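Local structure of cytochrome c, mono-and diheme variant (Methylophaga aminisulfidivorans MP, 7C90) at residues 121-125 with 126-130; 137-141 with 142-146. The protein probably carries electrons through a covalently bound heme c, as a cytochrome cL of the methanol oxidation system of a marine methylotroph. All blocks are in the same frame, centred on the assembly; numbering follows the deposited sequence.

Contact 1: residues 121-125 with 126-130; sequences FETIY and GGARS. With HEC (heme c), chain E.
With chi1 of Thr123 at -65°, OG1 stands beside the backbone N and CG2 lies anti to that N, which turns the methyl outward from the helix to CB of Ala128 (4.4 Å) and over the porphyrin. This is the C-terminal end of helix 117-126 in a class I cytochrome c fold, where a glycine with phi of 78°, Gly127, breaks the helical path and sends the chain along the heme. CG2 of Thr123 lies above the face of one pyrrole ring, 3.7 Å from HEC C2A, while CD1 of Ile124 meets the periphery at methyl CMB of the heme, 3.6 Å away. The hydroxyl of Thr123 is hydrogen-bonded to Asn114 OD1, and ND2 of that same asparagine is hydrogen-bonded to the heme, so Thr123 probably helps to orient a heme-binding side chain while its methyl covers the ring. The last helical bond of good geometry here runs from Gly126 N to Glu122 O (2.9 Å); the next, from Gly127 N to Thr123 O, is weak. A water gives hydrogen bonds to Glu122 O (2.7 Å) and Gly127 O (2.8 Å), tying the final turn to the loop that leaves it. Beyond it, the side chain of Arg129 reaches Phe182 O of the second subunit through NH1, while its backbone N donates to the heme propionate oxygen O2D at 3.0 Å, nearly straight at 162°.

Contact 2: residues 137-141 with 142-146; sequences NNLTK and DEILH
Thr140 and Glu143 grip each other twice, forming the capping box that starts helix 141-153. Glu143 N donates to Thr140 OG1 at 3.0 Å, and in return Thr140 N donates to Glu143 OE1 at 2.8 Å, meeting the carboxylate oxygen on its anti side and only 17° out of its plane. The hydroxyl can reach the N-H of Glu143 because chi1 of Thr140 (72°) sets OG1 between the backbone N and the carbonyl carbon, while the glutamate chain, extended beyond CG, carries OE1 back to the N-cap. A water donates to both OE1 of Glu143 (2.9 Å) and Asn138 O, and Lys51 adds a long, weak ion pair to OE1. Putting an alanine at Glu143 would probably leave the N-H of Thr140 without its carboxylate partner and the water without one of its two acceptors, slackening the cap. Regular helical bonds follow at once, Ile144 N to Thr140 O and Leu145 N to Lys141 O (3.0 Å). Next to the box, CB of Leu139 packs on CG1 of Ile144 at 3.9 Å, and Leu139 also touches the heme. Further out, Asn138 O accepts from Thr86 OG1 of the fourth subunit. The new helix is set among three others: Leu145 lies on Val59 and Phe62 of helix 57-65, His146 on Ala79 and Leu83 of helix 74-87, and Ile144 on helix 117-126.

Overall arrangement
Contacts 1 and 2 are the two ends of one chain passage: the first closes helix 117-126, the second opens helix 141-153, and their centres lie 12 Å apart. The helices pack directly on each other, with Phe121 CD2 3.5 Å from Ile144 CG2, and Ile124 and Tyr125 also touching Ile144. Contact 1 is the more buried and works through backbone bonds at two glycines, apolar atoms laid against the heme and one backbone N-H given to a propionate. Contact 2 is only partly buried and relies on polar side chains to satisfy backbone N-H groups, its link to the heme coming through Leu139. Each also reaches another subunit, contact 1 the second and third, contact 2 the fourth.

Contact 1: residues 121-125 with 126-130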
ATOM      1  N   PHE A 121       5.952 -15.952 -13.567  1.00 23.19           N
ATOM      2  CA  PHE A 121       6.171 -16.984 -12.527  1.00 24.15           C
ATOM      3  C   PHE A 121       7.276 -16.455 -11.578  1.00 23.62           C
ATOM      4  O   PHE A 121       7.074 -16.445 -10.359  1.00 22.86           O
ATOM      5  CB  PHE A 121       6.527 -18.332 -13.144  1.00 23.52           C
ATOM      6  CG  PHE A 121       6.785 -19.391 -12.115  1.00 26.17           C
ATOM      7  CD1 PHE A 121       8.054 -19.555 -11.565  1.00 28.54           C
ATOM      8  CD2 PHE A 121       5.763 -20.206 -11.672  1.00 31.87           C
ATOM      9  CE1 PHE A 121       8.281 -20.499 -10.576  1.00 26.92           C
ATOM     10  CE2 PHE A 121       6.003 -21.169 -10.697  1.00 32.34           C
ATOM     11  CZ  PHE A 121       7.255 -21.309 -10.157  1.00 27.32           C
ATOM     12  N   GLU A 122       8.374 -15.916 -12.114  1.00 20.35           N
ATOM     13  CA  GLU A 122       9.502 -15.431 -11.256  1.00 22.76           C
ATOM     14  C   GLU A 122       8.984 -14.370 -10.303  1.00 20.37           C
ATOM     15  O   GLU A 122       9.374 -14.421  -9.141  1.00 23.35           O
ATOM     16  CB  GLU A 122      10.681 -14.890 -12.067  1.00 21.69           C
ATOM     17  CG  GLU A 122      11.352 -15.989 -12.855  1.00 23.79           C
ATOM     18  CD  GLU A 122      12.189 -15.530 -14.043  1.00 31.23           C
ATOM     19  OE1 GLU A 122      11.935 -14.414 -14.567  1.00 28.12           O
ATOM     20  OE2 GLU A 122      13.081 -16.303 -14.458  1.00 32.69           O
ATOM     21  N   THR A 123       8.154 -13.443 -10.780  1.00 20.68           N
ATOM     22  CA  THR A 123       7.701 -12.295  -9.968  1.00 19.02           C
ATOM     23  C   THR A 123       6.835 -12.872  -8.837  1.00 20.07           C
ATOM     24  O   THR A 123       6.984 -12.465  -7.677  1.00 20.41           O
ATOM     25  CB  THR A 123       7.016 -11.241 -10.840  1.00 19.93           C
ATOM     26  OG1 THR A 123       7.951 -10.679 -11.756  1.00 18.71           O
ATOM     27  CG2 THR A 123       6.371 -10.146 -10.018  1.00 19.20           C
ATOM     28  N   ILE A 124       5.957 -13.806  -9.145  1.00 20.54           N
ATOM     29  CA  ILE A 124       5.042 -14.388  -8.128  1.00 20.86           C
ATOM     30  C   ILE A 124       5.864 -15.252  -7.174  1.00 21.53           C
ATOM     31  O   ILE A 124       5.728 -15.080  -5.920  1.00 19.48           O
ATOM     32  CB  ILE A 124       3.890 -15.172  -8.779  1.00 23.12           C
ATOM     33  CG1 ILE A 124       3.049 -14.242  -9.660  1.00 24.76           C
ATOM     34  CG2 ILE A 124       3.049 -15.844  -7.708  1.00 23.94           C
ATOM     35  CD1 ILE A 124       2.088 -14.971 -10.604  1.00 26.67           C
ATOM     36  N   TYR A 125       6.658 -16.173  -7.708  1.00 19.93           N
ATOM     37  CA  TYR A 125       7.402 -17.144  -6.864  1.00 22.74           C
ATOM     38  C   TYR A 125       8.342 -16.394  -5.901  1.00 23.73           C
ATOM     39  O   TYR A 125       8.268 -16.677  -4.659  1.00 22.82           O
ATOM     40  CB  TYR A 125       8.081 -18.171  -7.774  1.00 24.55           C
ATOM     41  CG  TYR A 125       8.738 -19.290  -7.040  1.00 24.61           C
ATOM     42  CD1 TYR A 125       8.035 -20.404  -6.612  1.00 27.53           C
ATOM     43  CD2 TYR A 125      10.075 -19.205  -6.724  1.00 26.24           C
ATOM     44  CE1 TYR A 125       8.666 -21.410  -5.893  1.00 29.18           C
ATOM     45  CE2 TYR A 125      10.716 -20.205  -6.019  1.00 27.64           C
ATOM     46  CZ  TYR A 125      10.019 -21.312  -5.601  1.00 29.87           C
ATOM     47  OH  TYR A 125      10.702 -22.270  -4.893  1.00 38.21           O
ATOM     48  N   GLY A 126       9.200 -15.513  -6.453  1.00 21.98           N
ATOM     49  CA  GLY A 126      10.338 -14.846  -5.779  1.00 23.61           C
ATOM     50  C   GLY A 126       9.983 -13.485  -5.207  1.00 23.37           C
ATOM     51  O   GLY A 126      10.761 -12.972  -4.442  1.00 23.90           O
ATOM     52  N   GLY A 127       8.824 -12.930  -5.547  1.00 22.04           N
ATOM     53  CA  GLY A 127       8.387 -11.618  -5.060  1.00 24.19           C
ATOM     54  C   GLY A 127       9.080 -10.485  -5.801  1.00 21.33           C
ATOM     55  O   GLY A 127       9.863 -10.727  -6.696  1.00 25.59           O
ATOM     56  N   ALA A 128       8.729  -9.273  -5.469  1.00 23.80           N
ATOM     57  CA  ALA A 128       9.317  -8.046  -6.045  1.00 26.94           C
ATOM     58  C   ALA A 128       9.623  -7.122  -4.869  1.00 26.78           C
ATOM     59  O   ALA A 128      10.125  -7.659  -3.869  1.00 29.91           O
ATOM     60  CB  ALA A 128       8.378  -7.467  -7.088  1.00 27.35           C
ATOM     61  N   ARG A 129       9.363  -5.815  -4.977  1.00 24.15           N
ATOM     62  CA  ARG A 129       9.697  -4.816  -3.930  1.00 28.84           C
ATOM     63  C   ARG A 129       8.558  -4.747  -2.917  1.00 34.84           C
ATOM     64  O   ARG A 129       7.434  -5.173  -3.246  1.00 40.56           O
ATOM     65  CB  ARG A 129       9.842  -3.401  -4.511  1.00 30.56           C
ATOM     66  CG  ARG A 129      11.119  -3.180  -5.305  1.00 31.22           C
ATOM     67  CD  ARG A 129      11.267  -1.731  -5.734  1.00 30.93           C
ATOM     68  NE  ARG A 129      11.739  -1.771  -7.104  1.00 34.86           N
ATOM     69  CZ  ARG A 129      12.980  -2.055  -7.456  1.00 32.68           C
ATOM     70  NH1 ARG A 129      13.899  -2.274  -6.533  1.00 31.43           N
ATOM     71  NH2 ARG A 129      13.302  -2.085  -8.735  1.00 37.71           N
ATOM     72  N   SER A 130       8.843  -4.166  -1.761  1.00 37.40           N
ATOM     73  CA  SER A 130       7.836  -3.626  -0.813  1.00 43.93           C
ATOM     74  C   SER A 130       6.869  -4.756  -0.439  1.00 33.42           C
ATOM     75  O   SER A 130       7.349  -5.852  -0.155  1.00 37.61           O
ATOM     76  CB  SER A 130       7.161  -2.412  -1.435  1.00 50.31           C
ATOM     77  OG  SER A 130       6.433  -1.661  -0.469  1.00 62.09           O
TER
HETATM   78 FE   HEC E 201       1.593  -8.391  -6.339  1.00 21.45          FE
HETATM   79  CHA HEC E 201       3.665  -6.301  -8.127  1.00 21.46           C
HETATM   80  CHB HEC E 201       1.258 -10.387  -9.021  1.00 19.03           C
HETATM   81  CHC HEC E 201      -0.025 -10.681  -4.359  1.00 20.51           C
HETATM   82  CHD HEC E 201       1.354  -6.044  -3.880  1.00 22.30           C
HETATM   83  NA  HEC E 201       2.390  -8.347  -8.224  1.00 20.52           N
HETATM   84  C1A HEC E 201       3.157  -7.450  -8.810  1.00 20.71           C
HETATM   85  C2A HEC E 201       3.534  -7.747 -10.207  1.00 21.11           C
HETATM   86  C3A HEC E 201       2.845  -9.000 -10.461  1.00 21.67           C
HETATM   87  C4A HEC E 201       2.115  -9.227  -9.193  1.00 20.85           C
HETATM   88  CMA HEC E 201       2.741  -9.834 -11.690  1.00 23.23           C
HETATM   89  CAA HEC E 201       4.424  -6.989 -11.120  1.00 22.48           C
HETATM   90  CBA HEC E 201       3.460  -6.362 -12.112  1.00 23.96           C
HETATM   91  CGA HEC E 201       4.178  -5.641 -13.205  1.00 26.05           C
HETATM   92  O1A HEC E 201       5.352  -5.956 -13.471  1.00 24.96           O
HETATM   93  O2A HEC E 201       3.562  -4.685 -13.745  1.00 29.10           O
HETATM   94  NB  HEC E 201       0.762 -10.228  -6.662  1.00 19.63           N
HETATM   95  C1B HEC E 201       0.652 -10.854  -7.803  1.00 19.69           C
HETATM   96  C2B HEC E 201      -0.082 -12.135  -7.751  1.00 20.46           C
HETATM   97  C3B HEC E 201      -0.434 -12.234  -6.338  1.00 20.52           C
HETATM   98  C4B HEC E 201       0.136 -11.020  -5.773  1.00 21.90           C
HETATM   99  CMB HEC E 201      -0.376 -13.070  -8.889  1.00 21.55           C
HETATM  100  CAB HEC E 201      -1.204 -13.365  -5.651  1.00 22.24           C
HETATM  101  CBB HEC E 201      -0.405 -14.620  -5.603  1.00 21.50           C
HETATM  102  NC  HEC E 201       0.802  -8.356  -4.463  1.00 21.93           N
HETATM  103  C1C HEC E 201       0.237  -9.387  -3.819  1.00 22.28           C
HETATM  104  C2C HEC E 201      -0.238  -9.099  -2.454  1.00 21.69           C
HETATM  105  C3C HEC E 201       0.186  -7.700  -2.319  1.00 23.01           C
HETATM  106  C4C HEC E 201       0.797  -7.343  -3.590  1.00 20.31           C
HETATM  107  CMC HEC E 201      -0.930 -10.061  -1.551  1.00 21.35           C
HETATM  108  CAC HEC E 201      -0.142  -6.870  -1.104  1.00 26.63           C
HETATM  109  CBC HEC E 201       0.320  -7.473   0.192  1.00 25.87           C
HETATM  110  ND  HEC E 201       2.355  -6.487  -6.079  1.00 22.23           N
HETATM  111  C1D HEC E 201       2.155  -5.685  -5.049  1.00 21.63           C
HETATM  112  C2D HEC E 201       2.867  -4.424  -5.103  1.00 22.00           C
HETATM  113  C3D HEC E 201       3.572  -4.483  -6.362  1.00 21.90           C
HETATM  114  C4D HEC E 201       3.191  -5.813  -6.843  1.00 23.65           C
HETATM  115  CMD HEC E 201       2.867  -3.364  -4.069  1.00 22.66           C
HETATM  116  CAD HEC E 201       4.533  -3.528  -6.939  1.00 23.81           C
HETATM  117  CBD HEC E 201       5.896  -4.110  -6.534  1.00 27.03           C
HETATM  118  CGD HEC E 201       7.093  -3.669  -7.358  1.00 30.04           C
HETATM  119  O1D HEC E 201       6.992  -2.675  -8.098  1.00 33.49           O
HETATM  120  O2D HEC E 201       8.193  -4.279  -7.261  1.00 28.09           O
HETATM  121  O   HOH W   1      11.182 -12.631  -8.188  1.00 20.94           O

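Contact 2: residues 137-141 with 142-146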
ATOM      1  N   ASN A 137       6.246 -19.894  -0.256  1.00 37.72           N
ATOM      2  CA  ASN A 137       5.830 -20.631   0.972  1.00 36.31           C
ATOM      3  C   ASN A 137       4.307 -20.677   1.098  1.00 36.08           C
ATOM      4  O   ASN A 137       3.824 -21.490   1.896  1.00 42.46           O
ATOM      5  CB  ASN A 137       6.526 -20.080   2.217  1.00 38.74           C
ATOM      6  CG  ASN A 137       7.869 -20.739   2.406  1.00 39.51           C
ATOM      7  OD1 ASN A 137       8.055 -21.870   1.983  1.00 48.76           O
ATOM      8  ND2 ASN A 137       8.814 -20.035   2.998  1.00 45.26           N
ATOM      9  N   ASN A 138       3.581 -19.852   0.353  1.00 35.87           N
ATOM     10  CA  ASN A 138       2.117 -19.664   0.479  1.00 35.57           C
ATOM     11  C   ASN A 138       1.369 -20.554  -0.523  1.00 40.06           C
ATOM     12  O   ASN A 138       0.217 -20.913  -0.218  1.00 40.24           O
ATOM     13  CB  ASN A 138       1.721 -18.211   0.240  1.00 34.40           C
ATOM     14  CG  ASN A 138       2.262 -17.261   1.278  1.00 37.02           C
ATOM     15  OD1 ASN A 138       2.659 -17.691   2.363  1.00 39.41           O
ATOM     16  ND2 ASN A 138       2.254 -15.978   0.954  1.00 34.29           N
ATOM     17  N   LEU A 139       1.969 -20.811  -1.694  1.00 34.17           N
ATOM     18  CA  LEU A 139       1.333 -21.448  -2.873  1.00 30.96           C
ATOM     19  C   LEU A 139       2.275 -22.496  -3.455  1.00 29.47           C
ATOM     20  O   LEU A 139       3.471 -22.228  -3.482  1.00 27.13           O
ATOM     21  CB  LEU A 139       1.068 -20.387  -3.936  1.00 32.81           C
ATOM     22  CG  LEU A 139       0.170 -19.226  -3.534  1.00 31.75           C
ATOM     23  CD1 LEU A 139       0.064 -18.243  -4.663  1.00 29.32           C
ATOM     24  CD2 LEU A 139      -1.204 -19.708  -3.115  1.00 34.06           C
ATOM     25  N   THR A 140       1.748 -23.642  -3.898  1.00 28.52           N
ATOM     26  CA  THR A 140       2.503 -24.617  -4.722  1.00 30.50           C
ATOM     27  C   THR A 140       2.773 -24.005  -6.102  1.00 29.20           C
ATOM     28  O   THR A 140       2.049 -23.031  -6.536  1.00 30.92           O
ATOM     29  CB  THR A 140       1.794 -25.973  -4.880  1.00 34.90           C
ATOM     30  OG1 THR A 140       0.678 -25.772  -5.757  1.00 35.67           O
ATOM     31  CG2 THR A 140       1.344 -26.571  -3.561  1.00 36.38           C
ATOM     32  N   LYS A 141       3.758 -24.559  -6.794  1.00 28.31           N
ATOM     33  CA  LYS A 141       4.092 -24.165  -8.183  1.00 27.81           C
ATOM     34  C   LYS A 141       2.870 -24.397  -9.078  1.00 29.28           C
ATOM     35  O   LYS A 141       2.565 -23.513  -9.875  1.00 30.48           O
ATOM     36  CB  LYS A 141       5.327 -24.918  -8.648  1.00 29.27           C
ATOM     37  CG  LYS A 141       6.615 -24.415  -8.010  1.00 33.34           C
ATOM     38  CD  LYS A 141       7.847 -24.923  -8.720  1.00 36.89           C
ATOM     39  CE  LYS A 141       8.280 -26.277  -8.210  1.00 41.23           C
ATOM     40  NZ  LYS A 141       8.783 -26.176  -6.815  1.00 43.25           N
ATOM     41  N   ASP A 142       2.128 -25.483  -8.868  1.00 30.67           N
ATOM     42  CA  ASP A 142       0.919 -25.779  -9.673  1.00 28.52           C
ATOM     43  C   ASP A 142      -0.130 -24.698  -9.425  1.00 27.26           C
ATOM     44  O   ASP A 142      -0.798 -24.300 -10.387  1.00 25.81           O
ATOM     45  CB  ASP A 142       0.341 -27.159  -9.350  1.00 30.23           C
ATOM     46  CG  ASP A 142      -0.656 -27.608 -10.404  1.00 34.46           C
ATOM     47  OD1 ASP A 142      -0.214 -27.810 -11.554  1.00 32.13           O
ATOM     48  OD2 ASP A 142      -1.873 -27.698 -10.078  1.00 38.39           O
ATOM     49  N   GLU A 143      -0.269 -24.238  -8.176  1.00 26.82           N
ATOM     50  CA  GLU A 143      -1.247 -23.186  -7.822  1.00 27.77           C
ATOM     51  C   GLU A 143      -0.844 -21.864  -8.474  1.00 26.12           C
ATOM     52  O   GLU A 143      -1.705 -21.163  -8.995  1.00 26.55           O
ATOM     53  CB  GLU A 143      -1.373 -23.060  -6.311  1.00 32.36           C
ATOM     54  CG  GLU A 143      -2.098 -24.222  -5.673  1.00 33.35           C
ATOM     55  CD  GLU A 143      -2.085 -24.169  -4.149  1.00 41.69           C
ATOM     56  OE1 GLU A 143      -1.037 -23.755  -3.534  1.00 40.65           O
ATOM     57  OE2 GLU A 143      -3.126 -24.526  -3.570  1.00 53.28           O
ATOM     58  N   ILE A 144       0.440 -21.553  -8.500  1.00 25.93           N
ATOM     59  CA  ILE A 144       0.936 -20.319  -9.173  1.00 24.12           C
ATOM     60  C   ILE A 144       0.578 -20.380 -10.662  1.00 23.68           C
ATOM     61  O   ILE A 144       0.073 -19.377 -11.191  1.00 25.97           O
ATOM     62  CB  ILE A 144       2.437 -20.130  -8.900  1.00 23.30           C
ATOM     63  CG1 ILE A 144       2.668 -19.766  -7.428  1.00 24.28           C
ATOM     64  CG2 ILE A 144       3.054 -19.086  -9.831  1.00 25.23           C
ATOM     65  CD1 ILE A 144       4.126 -19.858  -6.998  1.00 25.08           C
ATOM     66  N   LEU A 145       0.772 -21.516 -11.321  1.00 24.24           N
ATOM     67  CA  LEU A 145       0.459 -21.629 -12.774  1.00 25.43           C
ATOM     68  C   LEU A 145      -1.057 -21.481 -13.000  1.00 24.45           C
ATOM     69  O   LEU A 145      -1.450 -20.903 -13.997  1.00 26.08           O
ATOM     70  CB  LEU A 145       0.971 -22.965 -13.312  1.00 28.28           C
ATOM     71  CG  LEU A 145       2.478 -23.153 -13.245  1.00 29.21           C
ATOM     72  CD1 LEU A 145       2.865 -24.562 -13.669  1.00 30.32           C
ATOM     73  CD2 LEU A 145       3.156 -22.130 -14.126  1.00 27.66           C
ATOM     74  N   HIS A 146      -1.891 -21.994 -12.107  1.00 28.01           N
ATOM     75  CA  HIS A 146      -3.364 -21.784 -12.156  1.00 27.06           C
ATOM     76  C   HIS A 146      -3.675 -20.289 -12.107  1.00 26.07           C
ATOM     77  O   HIS A 146      -4.444 -19.769 -12.962  1.00 25.92           O
ATOM     78  CB  HIS A 146      -4.035 -22.545 -11.014  1.00 29.35           C
ATOM     79  CG  HIS A 146      -4.238 -23.985 -11.322  1.00 29.08           C
ATOM     80  ND1 HIS A 146      -3.350 -24.949 -10.981  1.00 31.90           N
ATOM     81  CD2 HIS A 146      -5.247 -24.613 -11.951  1.00 34.87           C
ATOM     82  CE1 HIS A 146      -3.818 -26.131 -11.335  1.00 35.32           C
ATOM     83  NE2 HIS A 146      -4.978 -25.949 -11.953  1.00 32.63           N
TER
HETATM   84  O   HOH W   2      -2.175 -22.973  -0.942  1.00 56.71           O